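Local coordinates for protein soluble lytic murein transglycosylase (Escherichia coli, PDB 1SLY) that cleaves the beta-1,4-glycosidic bonds between N-acetylmuramic acid and N-acetylglucosamine in peptidoglycan, forming a 1,6-anhydro bond in the muramic acid product, at residues Q123-L128 and K141-W146; K464-S469 and I529-L534; Q283-I288 and A309-E314; L37-E42 and P66-A71. One frame throughout, in Å; residues are numbered along the deposited sequence.

Contact 1 of 4, residues Q123-L128 and K141-W146; sequences QGAKEL and KLFSVW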
# COMPACT_ATOMS: atom_id res chain seq x y z
N GLN A 123 -15.24 -1.07 -28.37
CA GLN A 123 -13.85 -1.32 -28.00
C GLN A 123 -13.70 -0.81 -26.55
O GLN A 123 -13.08 -1.46 -25.72
CB GLN A 123 -13.03 -0.57 -29.03
CG GLN A 123 -11.56 -0.83 -29.24
CD GLN A 123 -11.08 -0.32 -30.62
OE1 GLN A 123 -10.04 0.32 -30.75
NE2 GLN A 123 -11.75 -0.57 -31.73
N GLY A 124 -14.37 0.30 -26.20
CA GLY A 124 -14.37 0.81 -24.84
C GLY A 124 -15.19 -0.03 -23.85
O GLY A 124 -14.71 -0.39 -22.79
N ALA A 125 -16.42 -0.40 -24.14
CA ALA A 125 -17.24 -1.21 -23.25
C ALA A 125 -16.60 -2.56 -22.93
O ALA A 125 -16.69 -2.99 -21.78
CB ALA A 125 -18.58 -1.45 -23.88
N LYS A 126 -15.93 -3.20 -23.89
CA LYS A 126 -15.26 -4.51 -23.69
C LYS A 126 -14.14 -4.33 -22.69
O LYS A 126 -14.03 -5.10 -21.75
CB LYS A 126 -14.60 -5.07 -24.97
CG LYS A 126 -14.06 -6.50 -24.83
CD LYS A 126 -12.96 -6.88 -25.85
CE LYS A 126 -12.55 -8.38 -25.85
NZ LYS A 126 -13.65 -9.31 -26.28
N GLU A 127 -13.33 -3.30 -22.84
CA GLU A 127 -12.24 -3.10 -21.89
C GLU A 127 -12.64 -2.53 -20.55
O GLU A 127 -11.88 -2.67 -19.60
CB GLU A 127 -11.15 -2.24 -22.56
CG GLU A 127 -10.54 -2.94 -23.85
CD GLU A 127 -10.11 -4.44 -23.91
OE1 GLU A 127 -10.07 -5.17 -22.89
OE2 GLU A 127 -9.80 -4.92 -25.04
N LEU A 128 -13.83 -1.97 -20.41
CA LEU A 128 -14.34 -1.56 -19.11
C LEU A 128 -15.08 -2.74 -18.47
O LEU A 128 -15.25 -2.79 -17.26
CB LEU A 128 -15.27 -0.33 -19.26
CG LEU A 128 -14.44 0.92 -19.59
CD1 LEU A 128 -15.26 2.03 -20.26
CD2 LEU A 128 -13.85 1.40 -18.30
N LYS A 141 -25.18 2.37 -18.39
CA LYS A 141 -25.81 2.71 -19.68
C LYS A 141 -24.98 2.31 -20.92
O LYS A 141 -25.57 1.93 -21.94
CB LYS A 141 -26.10 4.19 -19.74
CG LYS A 141 -24.98 5.17 -19.41
CD LYS A 141 -25.48 6.62 -19.58
CE LYS A 141 -24.71 7.60 -18.73
NZ LYS A 141 -23.23 7.53 -18.91
N LEU A 142 -23.63 2.32 -20.82
CA LEU A 142 -22.72 1.80 -21.88
C LEU A 142 -23.01 0.32 -22.11
O LEU A 142 -23.52 -0.09 -23.16
CB LEU A 142 -21.22 1.84 -21.52
CG LEU A 142 -20.31 2.47 -22.57
CD1 LEU A 142 -18.87 2.24 -22.20
CD2 LEU A 142 -20.66 1.93 -23.97
N PHE A 143 -22.80 -0.48 -21.06
CA PHE A 143 -22.99 -1.92 -21.09
C PHE A 143 -24.39 -2.35 -21.51
O PHE A 143 -24.52 -3.40 -22.13
CB PHE A 143 -22.65 -2.46 -19.71
CG PHE A 143 -21.24 -2.22 -19.20
CD1 PHE A 143 -20.18 -1.97 -20.05
CD2 PHE A 143 -21.01 -2.27 -17.84
CE1 PHE A 143 -18.92 -1.78 -19.56
CE2 PHE A 143 -19.75 -2.08 -17.34
CZ PHE A 143 -18.70 -1.84 -18.19
N SER A 144 -25.46 -1.60 -21.29
CA SER A 144 -26.75 -2.03 -21.83
C SER A 144 -26.92 -1.71 -23.29
O SER A 144 -27.62 -2.46 -23.98
CB SER A 144 -27.98 -1.38 -21.24
OG SER A 144 -27.83 -1.39 -19.85
N VAL A 145 -26.37 -0.62 -23.83
CA VAL A 145 -26.58 -0.40 -25.26
C VAL A 145 -25.67 -1.34 -26.09
O VAL A 145 -26.13 -1.91 -27.08
CB VAL A 145 -26.42 1.16 -25.54
CG1 VAL A 145 -27.60 1.80 -24.79
CG2 VAL A 145 -25.18 1.83 -25.00
N TRP A 146 -24.47 -1.63 -25.57
CA TRP A 146 -23.53 -2.68 -26.05
C TRP A 146 -24.19 -4.05 -26.16
O TRP A 146 -24.34 -4.57 -27.24
CB TRP A 146 -22.35 -2.81 -25.08
CG TRP A 146 -21.33 -3.86 -25.41
CD1 TRP A 146 -21.01 -4.35 -26.65
CD2 TRP A 146 -20.45 -4.50 -24.49
NE1 TRP A 146 -19.99 -5.25 -26.54
CE2 TRP A 146 -19.61 -5.37 -25.23
CE3 TRP A 146 -20.28 -4.43 -23.10
CZ2 TRP A 146 -18.62 -6.16 -24.64
CZ3 TRP A 146 -19.30 -5.21 -22.52
CH2 TRP A 146 -18.48 -6.06 -23.29
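A125 and F143 mark the closest backbone approach of helices 118-129 and 139-148, with A125 CA and F143 CA 6.2 Å apart. The axes of the two short segments pass at 9.8 Å, and their directions make an angle of 118°. Alanine suits the crossing: W146, L142 and F143 all meet its methyl, W146 CE3 only 3.5 Å from A125 CB, leaving little room for a larger side chain. The methyl lies over one face of the W146 indole in a CH-pi contact, CB standing 3.9 Å from the centroid of the six-membered ring. W146 reaches back across the crossing because its CG is anti to the backbone N (chi1 179°), and its CH2 meets K126 CA at 3.6 Å. L142 brings CD2 to 4.0 Å from A125 CB, while its CD1 meets CD1 of L128. The F143 ring puts CZ 3.9 Å from L128 CB. The contact is apolar and buried, and K126 carries its amine away from it. W129, at the end of helix 118-129, stands edge-to-face to both F143 and W146, W122 meets the W146 ring, and Y109 of helix 102-114 packs against L128 and L142.

Contact 2 of 4, residues K464-S469 and I529-L534; sequences KEIPQS and IGTSYL. With BLG (4-O-(4-O-sulfonyl-N-acetylglucosamininyl)-5-methylhydroxy-L-proline-taurine), chain B.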
# COMPACT_ATOMS: atom_id res chain seq x y z
N LYS A 464 10.46 9.86 29.13
CA LYS A 464 10.05 8.54 28.70
C LYS A 464 11.25 7.58 28.57
O LYS A 464 12.40 8.02 28.47
CB LYS A 464 9.33 8.72 27.38
CG LYS A 464 7.86 8.92 27.56
CD LYS A 464 7.09 8.85 26.25
CE LYS A 464 5.82 9.68 26.33
NZ LYS A 464 6.11 11.12 26.64
N GLU A 465 11.06 6.26 28.61
CA GLU A 465 12.22 5.37 28.46
C GLU A 465 12.61 5.05 27.00
O GLU A 465 13.74 4.63 26.75
CB GLU A 465 11.95 4.06 29.18
CG GLU A 465 11.27 4.14 30.53
CD GLU A 465 10.96 2.77 31.11
OE1 GLU A 465 9.91 2.16 30.77
OE2 GLU A 465 11.80 2.31 31.91
N ILE A 466 11.64 5.15 26.06
CA ILE A 466 11.86 4.95 24.62
C ILE A 466 12.90 5.88 24.06
O ILE A 466 12.81 7.08 24.27
CB ILE A 466 10.62 5.17 23.74
CG1 ILE A 466 10.05 6.59 23.87
CG2 ILE A 466 9.66 4.07 24.10
CD1 ILE A 466 8.76 6.88 23.15
N PRO A 467 13.98 5.42 23.41
CA PRO A 467 14.95 6.36 22.87
C PRO A 467 14.32 7.25 21.82
O PRO A 467 13.37 6.89 21.14
CB PRO A 467 16.08 5.44 22.37
CG PRO A 467 15.59 4.07 22.39
CD PRO A 467 14.56 4.04 23.47
N GLN A 468 14.86 8.44 21.73
CA GLN A 468 14.41 9.38 20.70
C GLN A 468 14.48 8.78 19.26
O GLN A 468 13.47 8.74 18.56
CB GLN A 468 15.26 10.64 20.80
CG GLN A 468 14.65 11.78 20.02
CD GLN A 468 15.53 12.99 19.79
OE1 GLN A 468 15.47 13.55 18.71
NE2 GLN A 468 16.38 13.51 20.66
N SER A 469 15.63 8.24 18.82
CA SER A 469 15.85 7.63 17.49
C SER A 469 14.84 6.55 17.14
O SER A 469 14.43 6.40 15.99
CB SER A 469 17.18 6.99 17.40
OG SER A 469 17.22 6.02 18.44
N ILE A 529 0.35 12.07 21.64
CA ILE A 529 -0.42 10.82 21.79
C ILE A 529 0.46 9.63 21.33
O ILE A 529 0.46 8.60 21.98
CB ILE A 529 -1.74 10.77 20.90
CG1 ILE A 529 -2.87 11.65 21.35
CG2 ILE A 529 -2.38 9.42 21.04
CD1 ILE A 529 -2.47 13.03 21.58
N GLY A 530 1.28 9.76 20.27
CA GLY A 530 2.04 8.67 19.67
C GLY A 530 3.18 8.14 20.49
O GLY A 530 3.24 6.95 20.75
N THR A 531 4.07 9.02 20.93
CA THR A 531 5.14 8.62 21.84
C THR A 531 4.55 8.08 23.15
O THR A 531 5.15 7.23 23.81
CB THR A 531 6.08 9.76 22.24
OG1 THR A 531 5.27 10.73 22.87
CG2 THR A 531 6.82 10.37 21.06
N SER A 532 3.34 8.51 23.53
CA SER A 532 2.67 7.94 24.68
C SER A 532 2.26 6.52 24.38
O SER A 532 2.62 5.63 25.16
CB SER A 532 1.42 8.71 25.05
OG SER A 532 1.77 10.00 25.55
N TYR A 533 1.59 6.21 23.27
CA TYR A 533 1.30 4.81 22.89
C TYR A 533 2.56 3.92 22.68
O TYR A 533 2.60 2.76 23.11
CB TYR A 533 0.51 4.74 21.61
CG TYR A 533 -0.08 3.36 21.44
CD1 TYR A 533 -0.91 2.84 22.41
CD2 TYR A 533 0.17 2.59 20.29
CE1 TYR A 533 -1.49 1.60 22.24
CE2 TYR A 533 -0.41 1.35 20.12
CZ TYR A 533 -1.25 0.87 21.09
OH TYR A 533 -1.89 -0.31 20.91
N LEU A 534 3.63 4.42 22.07
CA LEU A 534 4.86 3.68 21.95
C LEU A 534 5.54 3.39 23.29
O LEU A 534 6.02 2.27 23.45
CB LEU A 534 5.75 4.46 21.02
CG LEU A 534 7.01 3.73 20.55
CD1 LEU A 534 6.72 2.33 20.04
CD2 LEU A 534 7.62 4.63 19.50
C1 BLG B . -2.60 -0.36 14.84
C2 BLG B . -2.86 0.42 16.14
C3 BLG B . -3.04 -0.61 17.27
C4 BLG B . -4.06 -1.69 16.88
C5 BLG B . -3.76 -2.31 15.49
O5 BLG B . -3.62 -1.29 14.52
O1 BLG B . -2.50 0.61 13.87
N2 BLG B . -1.80 1.38 16.41
C7 BLG B . -1.95 2.68 16.53
O7 BLG B . -3.04 3.25 16.49
C8 BLG B . -0.70 3.46 16.83
O3 BLG B . -3.47 -0.02 18.48
O4 BLG B . -3.96 -2.70 17.89
S4 BLG B . -5.16 -2.98 18.87
O41 BLG B . -6.00 -1.80 18.99
O42 BLG B . -4.61 -3.27 20.17
O43 BLG B . -5.88 -4.14 18.38
C6 BLG B . -4.87 -3.21 14.99
O6 BLG B . -6.05 -3.13 15.77
CA BLG B . -1.32 1.55 12.21
CB BLG B . -1.91 0.25 12.72
CG BLG B . -2.89 -0.06 11.61
CD BLG B . -1.96 0.17 10.38
N BLG B . -0.95 1.20 10.85
C9 BLG B . -0.21 2.11 13.07
O9 BLG B . 0.94 1.41 12.60
C10 BLG B . -2.65 0.64 9.10
O10 BLG B . -3.36 1.65 8.95
N3 BLG B . -2.24 -0.11 8.10
C11 BLG B . -2.62 0.06 6.73
C12 BLG B . -3.93 -0.67 6.50
S BLG B . -4.07 -0.68 4.68
OS1 BLG B . -5.53 -1.01 4.40
OS2 BLG B . -3.56 0.63 4.12
OS3 BLG B . -3.13 -1.72 4.10
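I466 and T531 form the buried, close-packed centre of this contact, in which the loop leading into helix 468-479 lies against helix 523-540 in the lysozyme-like catalytic domain. CD1 of I466 reaches to 4.0 Å from T531 CB and to 3.7 Å from T531 O, the two side chains crossing at about a right angle. Its CG1 sits between the backbone N and the carbonyl carbon (chi1 59°), which extends the long branch onto the helix and also brings CD1 toward L534 CB. A branched aliphatic residue suits this buried place, since it fills the groove between T531 and L534. The T531 hydroxyl is satisfied within its own helix by I527 O. The solvent side differs in burial rather than distance: K464 is partly exposed and meets the helix chiefly through CD, 3.5 Å from T531 O, and CE, while its chain runs past to bond Y460 O through its ammonium. Away from the loop, Y533 faces the bulgecin pocket, where its OH is hydrogen-bonded to O3 of the inhibitor at 2.9 Å and its CD2 lies 3.7 Å from the acetamido methyl C8. A phenylalanine in its place would lack the hydroxyl and would probably leave O3 without this partner, the sugar being less firmly positioned. Helix 499-508 packs T501 and T505 against Y533, T501 itself bonding the inhibitor; on the loop side, T461 of helix 454-462 and Y538 farther along helix 523-540 close round I466.

Contact 3 of 4, residues Q283-I288 and A309-E314; sequences QSTSLI and ARLPME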
# COMPACT_ATOMS: atom_id res chain seq x y z
N GLN A 283 4.70 -26.62 -6.75
CA GLN A 283 5.53 -25.71 -7.54
C GLN A 283 5.49 -24.28 -6.98
O GLN A 283 6.14 -23.37 -7.47
CB GLN A 283 5.06 -25.73 -9.01
CG GLN A 283 5.21 -26.92 -9.98
CD GLN A 283 4.11 -27.99 -9.97
OE1 GLN A 283 2.97 -27.79 -10.39
NE2 GLN A 283 4.41 -29.17 -9.49
N SER A 284 4.73 -24.01 -5.92
CA SER A 284 4.61 -22.69 -5.27
C SER A 284 5.69 -22.11 -4.31
O SER A 284 5.64 -22.39 -3.12
CB SER A 284 3.25 -22.66 -4.51
OG SER A 284 2.98 -21.57 -3.62
N THR A 285 6.66 -21.28 -4.71
CA THR A 285 7.64 -20.63 -3.81
C THR A 285 7.08 -20.03 -2.51
O THR A 285 7.73 -20.02 -1.47
CB THR A 285 8.38 -19.43 -4.42
OG1 THR A 285 8.94 -19.85 -5.66
CG2 THR A 285 9.57 -18.98 -3.59
N SER A 286 5.87 -19.50 -2.52
CA SER A 286 5.24 -18.85 -1.36
C SER A 286 4.82 -19.84 -0.30
O SER A 286 5.10 -19.63 0.88
CB SER A 286 3.98 -18.08 -1.77
OG SER A 286 4.22 -17.61 -3.10
N LEU A 287 4.20 -20.94 -0.73
CA LEU A 287 3.82 -21.99 0.18
C LEU A 287 5.08 -22.60 0.79
O LEU A 287 5.19 -22.73 2.00
CB LEU A 287 3.03 -23.00 -0.59
CG LEU A 287 2.58 -24.17 0.25
CD1 LEU A 287 1.72 -23.77 1.44
CD2 LEU A 287 1.76 -25.03 -0.69
N ILE A 288 6.09 -22.88 -0.00
CA ILE A 288 7.31 -23.44 0.58
C ILE A 288 7.93 -22.44 1.56
O ILE A 288 8.27 -22.85 2.66
CB ILE A 288 8.30 -23.78 -0.57
CG1 ILE A 288 7.76 -24.98 -1.32
CG2 ILE A 288 9.67 -24.13 -0.06
CD1 ILE A 288 8.24 -24.80 -2.72
N ALA A 309 16.14 -26.11 1.44
CA ALA A 309 16.70 -26.78 0.28
C ALA A 309 15.65 -26.97 -0.83
O ALA A 309 15.98 -26.88 -2.01
CB ALA A 309 17.25 -28.09 0.79
N ARG A 310 14.40 -27.26 -0.48
CA ARG A 310 13.32 -27.25 -1.49
C ARG A 310 13.01 -25.90 -2.15
O ARG A 310 12.22 -25.86 -3.08
CB ARG A 310 12.00 -27.73 -0.93
CG ARG A 310 12.11 -29.07 -0.25
CD ARG A 310 10.81 -29.80 -0.46
NE ARG A 310 10.59 -30.26 -1.83
CZ ARG A 310 11.35 -31.13 -2.52
NH1 ARG A 310 12.46 -31.68 -2.01
NH2 ARG A 310 11.01 -31.47 -3.76
N LEU A 311 13.52 -24.75 -1.71
CA LEU A 311 13.24 -23.50 -2.39
C LEU A 311 13.85 -23.44 -3.81
O LEU A 311 14.99 -23.89 -4.02
CB LEU A 311 13.77 -22.34 -1.56
CG LEU A 311 12.89 -21.82 -0.45
CD1 LEU A 311 13.70 -20.80 0.32
CD2 LEU A 311 11.58 -21.25 -0.99
N PRO A 312 13.16 -22.89 -4.82
CA PRO A 312 13.73 -22.60 -6.14
C PRO A 312 15.00 -21.77 -6.04
O PRO A 312 15.08 -20.82 -5.26
CB PRO A 312 12.65 -21.87 -6.89
CG PRO A 312 11.47 -22.56 -6.35
CD PRO A 312 11.73 -22.56 -4.86
N MET A 313 15.93 -22.12 -6.91
CA MET A 313 17.23 -21.44 -7.02
C MET A 313 17.17 -19.91 -6.98
O MET A 313 17.99 -19.23 -6.38
CB MET A 313 17.84 -21.92 -8.32
CG MET A 313 19.28 -21.59 -8.56
SD MET A 313 19.53 -21.54 -10.33
CE MET A 313 20.85 -20.33 -10.35
N GLU A 314 16.14 -19.37 -7.59
CA GLU A 314 15.85 -17.94 -7.55
C GLU A 314 15.58 -17.44 -6.10
O GLU A 314 16.17 -16.46 -5.63
CB GLU A 314 14.62 -17.61 -8.41
CG GLU A 314 14.69 -17.93 -9.88
CD GLU A 314 14.53 -19.39 -10.25
OE1 GLU A 314 13.58 -20.05 -9.75
OE2 GLU A 314 15.35 -19.88 -11.07
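This is a packing contact between a helix start and a loop in the all-helical ring of the enzyme, away from the annotated sites. The first turn of helix 285-296, opened by an N-cap serine, is met by residues 310-312, which follow helix 301-309 and lead toward helix 319-331. The chain thus runs out along one helix, back along the next, and then lays its exit loop beside the point where it began. T285 and L311 lie nearest across the contact, their CA atoms 6.5 Å apart. Buried L311 supplies the apolar core: its CD2 touches I288 CG2 at 3.6 Å and T285 CG2 at 4.0 Å, so one methyl fits between two residues about a helical turn apart. Both contacts depend on beta-branching, which places a methyl close to the backbone; in I288 and T285 alike, CG2 is anti to the backbone N. P312, partly exposed, flanks T285, its ring carbon CG lying 3.8 Å from T285 OG1, and a proline suits the extended backbone here, its phi of -53° being close to what the ring imposes. R310 contributes the aliphatic base of its side chain near I288 and also touches M280, at the end of helix 269-280. L287 packs instead on D256 and A259 of helix 248-259 and on W260, so the first turn is packed from more than one direction. The turn itself is closed by the cap: S284 OG accepts from L287 N at 3.2 Å, with an N-H...O angle of 162°.

Contact 4 of 4, residues L37-E42 and P66-A71; sequences LYPYLE and PTLPPA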
# COMPACT_ATOMS: atom_id res chain seq x y z
N LEU A 37 -0.18 30.69 -6.25
CA LEU A 37 -1.37 29.88 -6.06
C LEU A 37 -2.66 30.44 -6.67
O LEU A 37 -3.71 29.82 -6.49
CB LEU A 37 -1.53 29.66 -4.54
CG LEU A 37 -0.94 28.44 -3.80
CD1 LEU A 37 0.39 28.08 -4.28
CD2 LEU A 37 -0.75 28.80 -2.36
N TYR A 38 -2.67 31.52 -7.46
CA TYR A 38 -3.91 31.99 -8.11
C TYR A 38 -4.63 30.93 -8.96
O TYR A 38 -5.86 30.91 -8.82
CB TYR A 38 -3.63 33.22 -8.98
CG TYR A 38 -4.83 33.99 -9.54
CD1 TYR A 38 -5.77 34.61 -8.72
CD2 TYR A 38 -5.02 34.07 -10.92
CE1 TYR A 38 -6.84 35.29 -9.28
CE2 TYR A 38 -6.09 34.74 -11.49
CZ TYR A 38 -6.99 35.35 -10.65
OH TYR A 38 -8.06 36.02 -11.21
N PRO A 39 -4.06 29.97 -9.74
CA PRO A 39 -4.82 28.88 -10.40
C PRO A 39 -5.78 28.17 -9.47
O PRO A 39 -6.92 27.89 -9.84
CB PRO A 39 -3.80 27.93 -10.95
CG PRO A 39 -2.65 28.82 -11.19
CD PRO A 39 -2.63 29.76 -10.03
N TYR A 40 -5.38 27.94 -8.22
CA TYR A 40 -6.27 27.30 -7.21
C TYR A 40 -7.56 28.08 -6.84
O TYR A 40 -8.64 27.52 -6.64
CB TYR A 40 -5.50 27.03 -5.91
CG TYR A 40 -4.51 25.92 -6.11
CD1 TYR A 40 -4.96 24.63 -5.97
CD2 TYR A 40 -3.17 26.15 -6.44
CE1 TYR A 40 -4.10 23.57 -6.16
CE2 TYR A 40 -2.29 25.10 -6.62
CZ TYR A 40 -2.77 23.81 -6.48
OH TYR A 40 -1.97 22.72 -6.64
N LEU A 41 -7.42 29.40 -6.77
CA LEU A 41 -8.56 30.25 -6.53
C LEU A 41 -9.45 30.28 -7.79
O LEU A 41 -10.68 30.13 -7.67
CB LEU A 41 -7.92 31.55 -6.10
CG LEU A 41 -7.91 31.84 -4.57
CD1 LEU A 41 -8.07 30.58 -3.71
CD2 LEU A 41 -6.64 32.64 -4.34
N GLU A 42 -8.86 30.31 -9.00
CA GLU A 42 -9.66 30.15 -10.23
C GLU A 42 -10.38 28.78 -10.29
O GLU A 42 -11.59 28.71 -10.51
CB GLU A 42 -8.82 30.26 -11.48
CG GLU A 42 -8.21 31.60 -11.77
CD GLU A 42 -7.59 31.64 -13.15
OE1 GLU A 42 -8.36 31.64 -14.13
OE2 GLU A 42 -6.34 31.67 -13.25
N PRO A 66 -1.41 23.51 -17.70
CA PRO A 66 -1.01 22.10 -17.93
C PRO A 66 -0.29 21.40 -16.78
O PRO A 66 -0.58 20.26 -16.45
CB PRO A 66 -0.14 22.16 -19.18
CG PRO A 66 -0.43 23.53 -19.71
CD PRO A 66 -0.50 24.37 -18.47
N THR A 67 0.67 22.06 -16.12
CA THR A 67 1.39 21.46 -14.99
C THR A 67 0.64 21.42 -13.66
O THR A 67 1.12 20.93 -12.63
CB THR A 67 2.72 22.19 -14.69
OG1 THR A 67 2.54 23.60 -14.42
CG2 THR A 67 3.61 21.98 -15.90
N LEU A 68 -0.57 21.92 -13.68
CA LEU A 68 -1.33 22.02 -12.45
C LEU A 68 -2.26 20.82 -12.17
O LEU A 68 -3.29 20.61 -12.84
CB LEU A 68 -2.14 23.32 -12.50
CG LEU A 68 -2.91 23.72 -11.26
CD1 LEU A 68 -2.02 24.58 -10.40
CD2 LEU A 68 -4.24 24.35 -11.69
N PRO A 69 -1.95 20.07 -11.10
CA PRO A 69 -2.72 18.89 -10.70
C PRO A 69 -4.24 19.04 -10.73
O PRO A 69 -4.86 18.19 -11.38
CB PRO A 69 -2.13 18.58 -9.35
CG PRO A 69 -0.70 18.91 -9.56
CD PRO A 69 -0.80 20.26 -10.19
N PRO A 70 -4.96 20.05 -10.17
CA PRO A 70 -6.43 20.18 -10.28
C PRO A 70 -6.99 20.44 -11.68
O PRO A 70 -8.20 20.27 -11.88
CB PRO A 70 -6.81 21.29 -9.35
CG PRO A 70 -5.61 21.39 -8.48
CD PRO A 70 -4.47 21.20 -9.39
N ALA A 71 -6.18 20.86 -12.66
CA ALA A 71 -6.63 21.07 -14.04
C ALA A 71 -7.01 19.73 -14.66
O ALA A 71 -8.05 19.58 -15.31
CB ALA A 71 -5.55 21.67 -14.88
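Y40 lays its ring across L68 and P70, which both meet it from one side, touching them through different ring carbons: CE1 lies 3.5 Å from P70 CG, and CE2 lies 3.8 Å from L68 CD1. Its CG is anti to the carbonyl carbon (chi1 -71°), which turns the ring off helix 38-48 toward the start of helix 69-85. A tyrosine suits the site because it combines a flat apolar ring for these neighbours with a hydroxyl that is hydrogen-bonded to E403 OE1 of helix 397-408. L68, the buried member of the contact, divides its branches, CD2 meeting P39 CB at 3.7 Å while CD1 reaches both P39 and the ring. P39 and P70 both lie in the first turn of a helix, where a proline costs little because no backbone N-H is needed there. Replacing the tyrosine by an alanine would probably open a gap beside L68 and P70 and leave E403 without its hydroxyl partner. The contact lies near the surface, where the N-terminal helices meet a later part of the chain: helix 397-408 packs T399 against Y40 and S402 and N406 against P69, and helix 383-393 adds L391 beside Y40 and R387 beside L68.

Along the chain the order is contact 4, contact 1, contact 3, contact 2, each closing before the next opens. The chain, about two-thirds helix and without strands, curves into a ring: contacts 1 and 2 lie on opposite sides of its centre, about 54 Å apart between centres, and so do contacts 3 and 4, about 51 Å apart. No helix is shared. Contact 1 joins two successive helices, contact 4 the starts of two helices with another between them, and contact 3 a helix start to a loop. These three are local in sequence, whereas contact 2, in the catalytic domain, spans about 60 residues and reaches the bulgecin pocket; around contact 4 later helices pack on the N-terminal ones.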